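Local coordinates for uncharacterized protein (Chaetomium thermophilum, PDB 3LPZ), which probably acts in the Get pathway of tail-anchored protein biogenesis, as the alpha-solenoid Get4 partner that binds Get5, at residues H139-V142 against G143-V147; A272-N275 against E276-G279. One frame throughout, in Å; residues are numbered along the deposited sequence.

Contact 1: residues H139-V142 against G143-V147; sequences HHVV and GTLYV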
loop_
_atom_site.group_PDB
_atom_site.type_symbol
_atom_site.label_atom_id
_atom_site.label_comp_id
_atom_site.label_asym_id
_atom_site.label_seq_id
_atom_site.Cartn_x
_atom_site.Cartn_y
_atom_site.Cartn_z
ATOM N N HIS A 139 -6.628 -3.827 0.276
ATOM C CA HIS A 139 -5.247 -3.339 0.102
ATOM C C HIS A 139 -4.241 -4.275 0.785
ATOM O O HIS A 139 -3.176 -4.574 0.222
ATOM C CB HIS A 139 -5.048 -1.921 0.667
ATOM C CG HIS A 139 -5.515 -0.832 -0.251
ATOM N ND1 HIS A 139 -5.040 -0.686 -1.537
ATOM C CD2 HIS A 139 -6.407 0.175 -0.066
ATOM C CE1 HIS A 139 -5.608 0.366 -2.109
ATOM N NE2 HIS A 139 -6.447 0.905 -1.239
ATOM N N HIS A 140 -4.558 -4.711 2.002
ATOM C CA HIS A 140 -3.694 -5.649 2.691
ATOM C C HIS A 140 -3.424 -6.946 1.885
ATOM O O HIS A 140 -2.281 -7.347 1.690
ATOM C CB HIS A 140 -4.238 -6.022 4.063
ATOM C CG HIS A 140 -3.388 -7.054 4.751
ATOM N ND1 HIS A 140 -2.173 -6.742 5.325
ATOM C CD2 HIS A 140 -3.555 -8.390 4.914
ATOM C CE1 HIS A 140 -1.631 -7.847 5.821
ATOM N NE2 HIS A 140 -2.453 -8.858 5.596
ATOM N N VAL A 141 -4.493 -7.618 1.487
ATOM C CA VAL A 141 -4.363 -8.851 0.733
ATOM C C VAL A 141 -3.632 -8.671 -0.620
ATOM O O VAL A 141 -2.742 -9.447 -0.929
ATOM C CB VAL A 141 -5.717 -9.573 0.584
ATOM C CG1 VAL A 141 -5.526 -10.863 -0.262
ATOM C CG2 VAL A 141 -6.278 -9.905 2.008
ATOM N N VAL A 142 -3.976 -7.644 -1.391
ATOM C CA VAL A 142 -3.295 -7.380 -2.656
ATOM C C VAL A 142 -1.811 -7.125 -2.353
ATOM O O VAL A 142 -0.917 -7.642 -3.026
ATOM C CB VAL A 142 -3.920 -6.147 -3.385
ATOM C CG1 VAL A 142 -3.036 -5.667 -4.556
ATOM C CG2 VAL A 142 -5.348 -6.487 -3.864
ATOM N N GLY A 143 -1.565 -6.339 -1.304
ATOM C CA GLY A 143 -0.203 -6.031 -0.901
ATOM C C GLY A 143 0.580 -7.282 -0.541
ATOM O O GLY A 143 1.740 -7.428 -0.968
ATOM N N THR A 144 -0.043 -8.200 0.206
ATOM C CA THR A 144 0.657 -9.452 0.567
ATOM C C THR A 144 0.919 -10.363 -0.648
ATOM O O THR A 144 1.970 -11.015 -0.732
ATOM C CB THR A 144 -0.032 -10.271 1.664
ATOM O OG1 THR A 144 -1.257 -10.835 1.140
ATOM C CG2 THR A 144 -0.336 -9.373 2.863
ATOM N N LEU A 145 -0.017 -10.386 -1.579
ATOM C CA LEU A 145 0.180 -11.113 -2.819
ATOM C C LEU A 145 1.370 -10.557 -3.599
ATOM O O LEU A 145 2.209 -11.326 -4.081
ATOM C CB LEU A 145 -1.107 -11.088 -3.669
ATOM C CG LEU A 145 -2.049 -12.300 -3.729
ATOM C CD1 LEU A 145 -1.986 -13.285 -2.538
ATOM C CD2 LEU A 145 -3.484 -11.840 -4.002
ATOM N N TYR A 146 1.439 -9.238 -3.740
ATOM C CA TYR A 146 2.590 -8.605 -4.408
ATOM C C TYR A 146 3.931 -8.928 -3.729
ATOM O O TYR A 146 4.913 -9.236 -4.424
ATOM C CB TYR A 146 2.419 -7.088 -4.595
ATOM C CG TYR A 146 1.341 -6.669 -5.583
ATOM C CD1 TYR A 146 0.828 -7.558 -6.535
ATOM C CD2 TYR A 146 0.846 -5.360 -5.581
ATOM C CE1 TYR A 146 -0.180 -7.147 -7.455
ATOM C CE2 TYR A 146 -0.151 -4.955 -6.490
ATOM C CZ TYR A 146 -0.648 -5.846 -7.413
ATOM O OH TYR A 146 -1.630 -5.420 -8.289
ATOM N N VAL A 147 3.973 -8.868 -2.394
ATOM C CA VAL A 147 5.137 -9.368 -1.647
ATOM C C VAL A 147 5.541 -10.813 -2.007
ATOM O O VAL A 147 6.714 -11.050 -2.315
ATOM C CB VAL A 147 4.965 -9.247 -0.114
ATOM C CG1 VAL A 147 6.163 -9.956 0.647
ATOM C CG2 VAL A 147 4.828 -7.779 0.289
#

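Contact 2: residues A272-N275 against E276-G279; sequences ANLN and ELNG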
loop_
_atom_site.group_PDB
_atom_site.type_symbol
_atom_site.label_atom_id
_atom_site.label_comp_id
_atom_site.label_asym_id
_atom_site.label_seq_id
_atom_site.Cartn_x
_atom_site.Cartn_y
_atom_site.Cartn_z
ATOM N N ALA A 272 24.823 16.410 7.912
ATOM C CA ALA A 272 25.802 15.777 7.008
ATOM C C ALA A 272 25.294 14.436 6.469
ATOM O O ALA A 272 25.415 14.149 5.263
ATOM C CB ALA A 272 27.180 15.609 7.676
ATOM N N ASN A 273 24.722 13.627 7.362
ATOM C CA ASN A 273 24.232 12.290 6.999
ATOM C C ASN A 273 23.089 12.386 6.014
ATOM O O ASN A 273 23.019 11.611 5.052
ATOM C CB ASN A 273 23.757 11.514 8.234
ATOM C CG ASN A 273 24.757 11.561 9.379
ATOM O OD1 ASN A 273 25.553 10.644 9.560
ATOM N ND2 ASN A 273 24.732 12.642 10.138
ATOM N N LEU A 274 22.184 13.328 6.271
ATOM C CA LEU A 274 21.021 13.526 5.401
ATOM C C LEU A 274 21.442 14.024 4.022
ATOM O O LEU A 274 20.861 13.622 3.027
ATOM C CB LEU A 274 20.025 14.496 6.043
ATOM C CG LEU A 274 19.272 13.989 7.283
ATOM C CD1 LEU A 274 18.609 15.158 8.049
ATOM C CD2 LEU A 274 18.249 12.913 6.905
ATOM N N ASN A 275 22.467 14.882 3.981
ATOM C CA ASN A 275 22.963 15.471 2.729
ATOM C C ASN A 275 23.469 14.411 1.759
ATOM O O ASN A 275 23.357 14.580 0.548
ATOM C CB ASN A 275 24.067 16.529 3.000
ATOM C CG ASN A 275 23.504 17.907 3.352
ATOM O OD1 ASN A 275 22.289 18.142 3.299
ATOM N ND2 ASN A 275 24.394 18.836 3.704
ATOM N N GLU A 276 24.014 13.321 2.292
ATOM C CA GLU A 276 24.481 12.199 1.484
ATOM C C GLU A 276 23.364 11.452 0.740
ATOM O O GLU A 276 23.649 10.637 -0.137
ATOM C CB GLU A 276 25.249 11.201 2.361
ATOM C CG GLU A 276 26.539 11.758 2.959
ATOM C CD GLU A 276 27.338 10.715 3.750
ATOM O OE1 GLU A 276 26.918 9.543 3.837
ATOM O OE2 GLU A 276 28.407 11.077 4.286
ATOM N N LEU A 277 22.103 11.709 1.098
ATOM C CA LEU A 277 20.972 10.989 0.521
ATOM C C LEU A 277 20.583 11.564 -0.852
ATOM O O LEU A 277 19.725 11.014 -1.559
ATOM C CB LEU A 277 19.769 11.075 1.475
ATOM C CG LEU A 277 19.465 9.961 2.489
ATOM C CD1 LEU A 277 20.686 9.195 2.896
ATOM C CD2 LEU A 277 18.698 10.504 3.687
ATOM N N ASN A 278 21.211 12.692 -1.177
ATOM C CA ASN A 278 20.916 13.512 -2.362
ATOM C C ASN A 278 19.426 13.635 -2.692
ATOM O O ASN A 278 18.957 13.402 -3.810
ATOM C CB ASN A 278 21.863 13.236 -3.560
ATOM C CG ASN A 278 21.337 12.195 -4.527
ATOM O OD1 ASN A 278 20.965 11.096 -4.135
ATOM N ND2 ASN A 278 21.340 12.536 -5.813
ATOM N N GLY A 279 18.687 14.034 -1.652
ATOM C CA GLY A 279 17.302 14.479 -1.774
ATOM C C GLY A 279 16.185 13.470 -1.626
ATOM O O GLY A 279 15.006 13.864 -1.649
HETATM O O HOH W 1 24.234 9.393 5.343
HETATM O O HOH W 2 19.501 14.790 0.893
#

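Contact 1: residues H139-V142 against G143-V147
Val142 and Tyr146, one helical turn apart, meet side by side and pointing the same way: CG1 of Val142 sits over one face of the phenol ring in a CH-pi contact, 3.9 Å from the centroid of the Tyr146 ring. Because Val142 CG1 stands anti to its own backbone N (chi1 168°), it points on along the helix and comes nearest to CE2 of Tyr146, at 3.5 Å. Their backbones are joined as well, Tyr146 N donating to Val142 O at 2.9 Å with a nearly straight N-H...O angle of 169°.

Thr144 reaches back with both branches. Its OG1, set between backbone N and carbonyl carbon at a chi1 of 70°, turns onto the preceding turn and donates to Val141 O at 2.9 Å, approaching from the flank of the carbonyl. The same oxygen takes the amide of Leu145, with Leu145 N to Val141 O at 3.0 Å, so two donors grip it. The methyl, anti to the carbonyl carbon, makes a second CH-pi contact, Thr144 CG2 lying 3.7 Å from the centroid of the His140 ring, above its face and shifted toward the rim. The ring's ND1 is hydrogen-bonded to Ser166 OG, which helps to fix its rotation.

Helices 94-104, 112-128 and 152-159 pack round this turn of helix 136-148, with Leu104 and Met121 both against Val142. The chemistry is thus divided: methyls over aromatic faces bridge successive turns, while the threonine hydroxyl, on a partly exposed residue, spends its proton on the helix's own backbone and needs no outside acceptor for it.

Contact 2: residues A272-N275 against E276-G279
Leu274 O is gripped twice: Leu277 N donates to it at 3.0 Å, and a water donates to it at 2.8 Å. The amide comes from above the carbonyl plane, 53° out of it, as befits an i to i+3 bond where the helix tightens at its end. That water also accepts from Gly279 N at 2.8 Å, tying the departing chain back to the last turn. A type I turn from Asn275 to Asn278 follows, closed by a weak bond from Asn278 N to Asn275 O, and positive phi at Asn278 (39°) takes the chain out of the helix.

Glu276 N makes two weak bonds, to Ala272 O and Asn273 O. With CG anti to the carbonyl carbon (chi1 -65°) and the chain extended beyond, the Glu276 side chain runs back over the helix end, where a second water donates both to Asn273 O and, at 3.1 Å, to Glu276 OE1.

The apolar part is one leucine pair, whose side chains meet at an angle with Leu274 CD2 and Leu277 CD2 4.0 Å apart. Both leucines also touch Leu244. An alanine in place of Leu277 would probably leave Leu274 CD2 without this methyl neighbour and weaken the loop's hold on Leu244. Asn273 rests on Pro243 and Leu244 as well, so the end of helix 271-275 and the loop leading to helix 282-293 lie against helix 243-256.

Contact 1 lies in the partly buried middle of the solenoid, 8 Å from the chain's centre with four of its eight touching residues buried; contact 2 is at the surface, 26 Å out, with none buried. Their centres are 32 Å apart and they share no element: residues 139-147 continue through helix 136-148, whereas 272-279 carry helix 271-275 into a loop. The chemistry follows. In mid-helix the amides keep regular i to i+4 bonds; three helices pack on Val142 and Tyr146, while His140 and Thr144 lie partly exposed, His140 beside loop 163-166. At the helix end bonds shift to i to i+3 or weaken, waters supply links, and the apolar share falls to leucines resting on helix 243-256.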